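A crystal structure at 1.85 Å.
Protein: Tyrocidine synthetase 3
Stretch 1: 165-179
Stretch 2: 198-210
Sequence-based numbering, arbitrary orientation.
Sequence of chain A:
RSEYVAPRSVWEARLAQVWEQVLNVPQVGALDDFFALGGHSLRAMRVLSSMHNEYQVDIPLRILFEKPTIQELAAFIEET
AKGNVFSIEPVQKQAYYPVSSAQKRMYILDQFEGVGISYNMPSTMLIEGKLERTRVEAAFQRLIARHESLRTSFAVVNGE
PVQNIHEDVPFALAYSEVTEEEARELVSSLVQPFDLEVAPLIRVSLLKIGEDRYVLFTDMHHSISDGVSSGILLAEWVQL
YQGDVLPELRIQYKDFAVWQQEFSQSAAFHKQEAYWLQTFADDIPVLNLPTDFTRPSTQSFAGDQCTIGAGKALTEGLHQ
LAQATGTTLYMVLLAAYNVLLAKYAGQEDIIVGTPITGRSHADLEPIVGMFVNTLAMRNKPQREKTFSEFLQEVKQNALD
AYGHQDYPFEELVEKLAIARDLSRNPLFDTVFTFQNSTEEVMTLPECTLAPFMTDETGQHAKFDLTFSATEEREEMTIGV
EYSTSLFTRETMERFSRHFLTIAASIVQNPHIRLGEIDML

Stretch 1 165-179: IHEDVPFALAYSEVT
Stretch 2 (198-210) VAPLIRVSLLKIG

A short strand ending at Glu177 runs parallel to strand 202-210, their axes 4.7 Å apart at closest approach and 22° apart in direction. Ala174 pairs with Ser205, Tyr175 with Leu206, Ser176 with Leu207 and Glu177 with Lys208, with CA-CA distances of 4.5-4.9 Å. As parallel pairing requires, alternate residues of the first stretch bond to both neighbours of the residue opposite: Ala174 N donates to Val204 O (3.1 Å), Leu206 N to Ala174 O (2.8 Å), Ser176 N to Leu206 O (3.0 Å) and Lys208 N to Ser176 O (2.9 Å). Val178 N adds a last bond to Lys208 O (3.0 Å) just past the strand.

Lys208, with phi/psi -78/114, has the largest covered area, 84 Å². Its chi1-chi3 are all t, so the extended methylene chain runs beside Tyr175, also t at chi1; Lys208 CD lies 3.2 Å from Tyr175 OH. That hydroxyl donates to Glu177 OE2 at 3.1 Å; Glu177 has chi1 m and chi2 t. A long aliphatic stem suits lysine to this place, because its methylenes can pack against the hydroxyl end of Tyr175 while the amine continues beyond.

Leu206 (79 Å² covered, chi1 t, chi2 p) is buried on the same face as Tyr175. Its CB meets Leu173 CD2 at 3.7 Å, and its CD2 lies 4.1 Å from Tyr175 CD1; an apolar side chain suits both contacts, and one methyl of its branch, CD2, makes the one with Tyr175.

Before the paired strands, Phe171 (71 Å², phi/psi -152/133, chi1 t, chi2 90°) turns its ring edge to the second stretch. Its CZ touches Val204 CG2 at 3.7 Å, and its CD1 lies 4.3 Å from CG of Pro200, which follows a cis peptide bond. The flat ring reaches both without polar groups needing partners. Nearby, one water donates to Ala172 O (2.9 Å) and accepts from Val204 N (3.0 Å), bridging the backbones just before direct pairing begins.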

# COMPACT_ATOMS: atom_id res chain seq x y z
N ILE A 165 -5.91 -1.25 -24.92
CA ILE A 165 -7.06 -0.52 -24.39
C ILE A 165 -8.17 -0.56 -25.43
O ILE A 165 -7.96 -0.13 -26.57
CB ILE A 165 -6.72 0.96 -24.08
CG1 ILE A 165 -5.43 1.06 -23.27
CG2 ILE A 165 -7.87 1.63 -23.34
CD1 ILE A 165 -5.47 0.37 -21.96
N HIS A 166 -9.34 -1.07 -25.04
CA HIS A 166 -10.45 -1.21 -25.97
C HIS A 166 -11.49 -0.11 -25.81
O HIS A 166 -11.94 0.20 -24.70
CB HIS A 166 -11.10 -2.59 -25.82
CG HIS A 166 -10.16 -3.72 -26.09
ND1 HIS A 166 -9.93 -4.21 -27.35
CD2 HIS A 166 -9.38 -4.44 -25.25
CE1 HIS A 166 -9.05 -5.20 -27.28
NE2 HIS A 166 -8.70 -5.36 -26.02
N GLU A 167 -11.80 0.51 -26.94
CA GLU A 167 -12.93 1.41 -27.14
C GLU A 167 -14.19 1.02 -26.34
O GLU A 167 -14.64 1.76 -25.46
CB GLU A 167 -13.29 1.47 -28.64
CG GLU A 167 -12.24 0.86 -29.64
CD GLU A 167 -12.07 -0.67 -29.55
OE1 GLU A 167 -13.08 -1.40 -29.41
OE2 GLU A 167 -10.91 -1.14 -29.63
N ASP A 168 -14.75 -0.14 -26.68
CA ASP A 168 -15.95 -0.70 -26.05
C ASP A 168 -15.69 -2.18 -25.82
O ASP A 168 -14.92 -2.79 -26.55
CB ASP A 168 -17.17 -0.56 -26.96
CG ASP A 168 -17.59 0.88 -27.19
OD1 ASP A 168 -17.99 1.56 -26.22
OD2 ASP A 168 -17.53 1.33 -28.35
N VAL A 169 -16.35 -2.76 -24.81
CA VAL A 169 -16.23 -4.19 -24.52
C VAL A 169 -17.58 -4.79 -24.15
O VAL A 169 -18.44 -4.09 -23.61
CB VAL A 169 -15.24 -4.44 -23.37
CG1 VAL A 169 -13.86 -3.88 -23.72
CG2 VAL A 169 -15.76 -3.83 -22.06
N PRO A 170 -17.77 -6.10 -24.42
CA PRO A 170 -19.03 -6.75 -24.07
C PRO A 170 -19.10 -7.09 -22.58
O PRO A 170 -18.11 -7.53 -21.98
CB PRO A 170 -19.01 -8.03 -24.91
CG PRO A 170 -17.58 -8.35 -25.08
CD PRO A 170 -16.82 -7.04 -25.05
N PHE A 171 -20.26 -6.86 -21.98
CA PHE A 171 -20.49 -7.22 -20.58
C PHE A 171 -21.96 -7.51 -20.35
O PHE A 171 -22.82 -6.74 -20.77
CB PHE A 171 -20.02 -6.11 -19.64
CG PHE A 171 -20.31 -6.38 -18.19
CD1 PHE A 171 -19.38 -7.04 -17.39
CD2 PHE A 171 -21.52 -5.99 -17.62
CE1 PHE A 171 -19.65 -7.30 -16.06
CE2 PHE A 171 -21.80 -6.26 -16.28
CZ PHE A 171 -20.86 -6.91 -15.51
N ALA A 172 -22.24 -8.63 -19.68
CA ALA A 172 -23.58 -8.93 -19.20
C ALA A 172 -23.51 -9.41 -17.76
O ALA A 172 -22.60 -10.15 -17.38
CB ALA A 172 -24.25 -9.98 -20.08
N LEU A 173 -24.47 -8.95 -16.95
CA LEU A 173 -24.68 -9.45 -15.60
C LEU A 173 -25.17 -10.89 -15.66
O LEU A 173 -26.16 -11.17 -16.34
CB LEU A 173 -25.73 -8.59 -14.88
CG LEU A 173 -26.16 -8.94 -13.45
CD1 LEU A 173 -27.14 -7.91 -12.92
CD2 LEU A 173 -26.79 -10.31 -13.35
N ALA A 174 -24.51 -11.79 -14.94
CA ALA A 174 -24.94 -13.18 -14.83
C ALA A 174 -25.95 -13.31 -13.69
O ALA A 174 -25.60 -13.14 -12.53
CB ALA A 174 -23.75 -14.08 -14.59
N TYR A 175 -27.20 -13.61 -14.03
CA TYR A 175 -28.26 -13.69 -13.03
C TYR A 175 -28.67 -15.14 -12.76
O TYR A 175 -28.83 -15.93 -13.69
CB TYR A 175 -29.48 -12.88 -13.48
CG TYR A 175 -30.62 -12.88 -12.48
CD1 TYR A 175 -30.55 -12.13 -11.32
CD2 TYR A 175 -31.77 -13.63 -12.71
CE1 TYR A 175 -31.59 -12.12 -10.40
CE2 TYR A 175 -32.81 -13.63 -11.80
CZ TYR A 175 -32.72 -12.87 -10.65
OH TYR A 175 -33.76 -12.87 -9.75
N SER A 176 -28.82 -15.47 -11.48
CA SER A 176 -29.28 -16.80 -11.06
C SER A 176 -30.16 -16.68 -9.82
O SER A 176 -30.07 -15.70 -9.07
CB SER A 176 -28.10 -17.72 -10.76
OG SER A 176 -27.22 -17.82 -11.86
N GLU A 177 -31.01 -17.69 -9.61
CA GLU A 177 -31.84 -17.78 -8.41
C GLU A 177 -31.49 -19.08 -7.68
O GLU A 177 -31.67 -20.17 -8.22
CB GLU A 177 -33.32 -17.75 -8.78
CG GLU A 177 -33.72 -16.53 -9.61
CD GLU A 177 -35.22 -16.33 -9.72
OE1 GLU A 177 -35.99 -17.22 -9.31
OE2 GLU A 177 -35.63 -15.26 -10.23
N VAL A 178 -30.96 -18.95 -6.47
CA VAL A 178 -30.47 -20.09 -5.71
C VAL A 178 -30.86 -19.97 -4.24
O VAL A 178 -31.25 -18.89 -3.79
CB VAL A 178 -28.93 -20.19 -5.79
CG1 VAL A 178 -28.48 -20.36 -7.23
CG2 VAL A 178 -28.28 -18.95 -5.16
N THR A 179 -30.73 -21.07 -3.50
CA THR A 179 -30.87 -21.04 -2.04
C THR A 179 -29.69 -20.29 -1.44
O THR A 179 -28.63 -20.18 -2.07
CB THR A 179 -30.92 -22.47 -1.46
OG1 THR A 179 -32.08 -23.16 -1.96
CG2 THR A 179 -30.97 -22.45 0.06
N VAL A 198 -8.65 -10.96 -23.06
CA VAL A 198 -10.06 -10.61 -23.25
C VAL A 198 -10.54 -9.64 -22.18
O VAL A 198 -10.67 -10.00 -21.01
CB VAL A 198 -10.95 -11.87 -23.25
CG1 VAL A 198 -12.43 -11.50 -23.35
CG2 VAL A 198 -10.55 -12.79 -24.40
N ALA A 199 -10.81 -8.41 -22.59
CA ALA A 199 -11.45 -7.42 -21.73
C ALA A 199 -12.97 -7.59 -21.86
O ALA A 199 -13.46 -8.02 -22.90
CB ALA A 199 -11.02 -6.00 -22.13
N PRO A 200 -13.71 -7.28 -20.79
CA PRO A 200 -13.29 -6.75 -19.50
C PRO A 200 -12.80 -7.85 -18.55
O PRO A 200 -13.36 -8.95 -18.51
CB PRO A 200 -14.57 -6.12 -18.96
CG PRO A 200 -15.65 -7.00 -19.49
CD PRO A 200 -15.18 -7.47 -20.84
N LEU A 201 -11.77 -7.54 -17.77
CA LEU A 201 -11.28 -8.46 -16.75
C LEU A 201 -12.04 -8.26 -15.43
O LEU A 201 -11.45 -8.20 -14.35
CB LEU A 201 -9.77 -8.29 -16.55
CG LEU A 201 -8.99 -8.65 -17.81
CD1 LEU A 201 -7.58 -8.10 -17.75
CD2 LEU A 201 -8.99 -10.16 -18.03
N ILE A 202 -13.36 -8.18 -15.54
CA ILE A 202 -14.24 -8.13 -14.39
C ILE A 202 -15.47 -8.94 -14.75
O ILE A 202 -15.92 -8.90 -15.90
CB ILE A 202 -14.62 -6.67 -13.99
CG1 ILE A 202 -15.52 -6.66 -12.75
CG2 ILE A 202 -15.30 -5.95 -15.15
CD1 ILE A 202 -15.63 -5.30 -12.06
N ARG A 203 -15.99 -9.68 -13.78
CA ARG A 203 -17.23 -10.44 -13.99
C ARG A 203 -18.11 -10.31 -12.76
O ARG A 203 -17.63 -10.09 -11.64
CB ARG A 203 -16.96 -11.90 -14.34
CG ARG A 203 -15.92 -12.61 -13.49
CD ARG A 203 -15.83 -14.09 -13.86
NE ARG A 203 -15.06 -14.34 -15.09
CZ ARG A 203 -13.90 -14.98 -15.17
NH1 ARG A 203 -13.32 -15.49 -14.09
NH2 ARG A 203 -13.31 -15.13 -16.34
N VAL A 204 -19.42 -10.40 -12.98
CA VAL A 204 -20.39 -10.16 -11.94
C VAL A 204 -21.51 -11.19 -12.03
O VAL A 204 -22.02 -11.46 -13.12
CB VAL A 204 -20.97 -8.73 -12.06
CG1 VAL A 204 -21.95 -8.43 -10.91
CG2 VAL A 204 -19.85 -7.70 -12.06
N SER A 205 -21.84 -11.79 -10.89
CA SER A 205 -23.01 -12.65 -10.78
C SER A 205 -23.94 -12.09 -9.70
O SER A 205 -23.49 -11.78 -8.59
CB SER A 205 -22.61 -14.08 -10.42
OG SER A 205 -21.89 -14.70 -11.47
N LEU A 206 -25.21 -11.92 -10.05
CA LEU A 206 -26.24 -11.55 -9.08
C LEU A 206 -27.07 -12.78 -8.76
O LEU A 206 -27.71 -13.36 -9.65
CB LEU A 206 -27.13 -10.45 -9.65
CG LEU A 206 -28.21 -9.91 -8.70
CD1 LEU A 206 -27.58 -9.37 -7.42
CD2 LEU A 206 -29.04 -8.84 -9.39
N LEU A 207 -27.07 -13.18 -7.49
CA LEU A 207 -27.79 -14.37 -7.04
C LEU A 207 -28.93 -13.96 -6.13
O LEU A 207 -28.69 -13.45 -5.04
CB LEU A 207 -26.85 -15.31 -6.29
CG LEU A 207 -25.50 -15.62 -6.94
CD1 LEU A 207 -24.63 -16.41 -5.96
CD2 LEU A 207 -25.70 -16.39 -8.24
N LYS A 208 -30.16 -14.18 -6.59
CA LYS A 208 -31.35 -13.98 -5.77
C LYS A 208 -31.50 -15.18 -4.84
O LYS A 208 -31.72 -16.30 -5.29
CB LYS A 208 -32.59 -13.84 -6.66
CG LYS A 208 -33.89 -13.61 -5.89
CD LYS A 208 -34.97 -13.03 -6.81
CE LYS A 208 -36.19 -12.55 -6.03
NZ LYS A 208 -37.34 -13.49 -6.11
N ILE A 209 -31.36 -14.93 -3.54
CA ILE A 209 -31.45 -15.99 -2.52
C ILE A 209 -32.78 -15.94 -1.76
O ILE A 209 -33.09 -16.85 -0.98
CB ILE A 209 -30.26 -15.94 -1.53
CG1 ILE A 209 -30.26 -14.66 -0.68
CG2 ILE A 209 -28.95 -16.06 -2.28
CD1 ILE A 209 -29.18 -14.62 0.38
N GLY A 210 -33.55 -14.89 -2.00
CA GLY A 210 -34.87 -14.77 -1.40
C GLY A 210 -35.62 -13.55 -1.89
O GLY A 210 -35.04 -12.64 -2.49
O HOH W 1 -20.16 -10.79 -15.91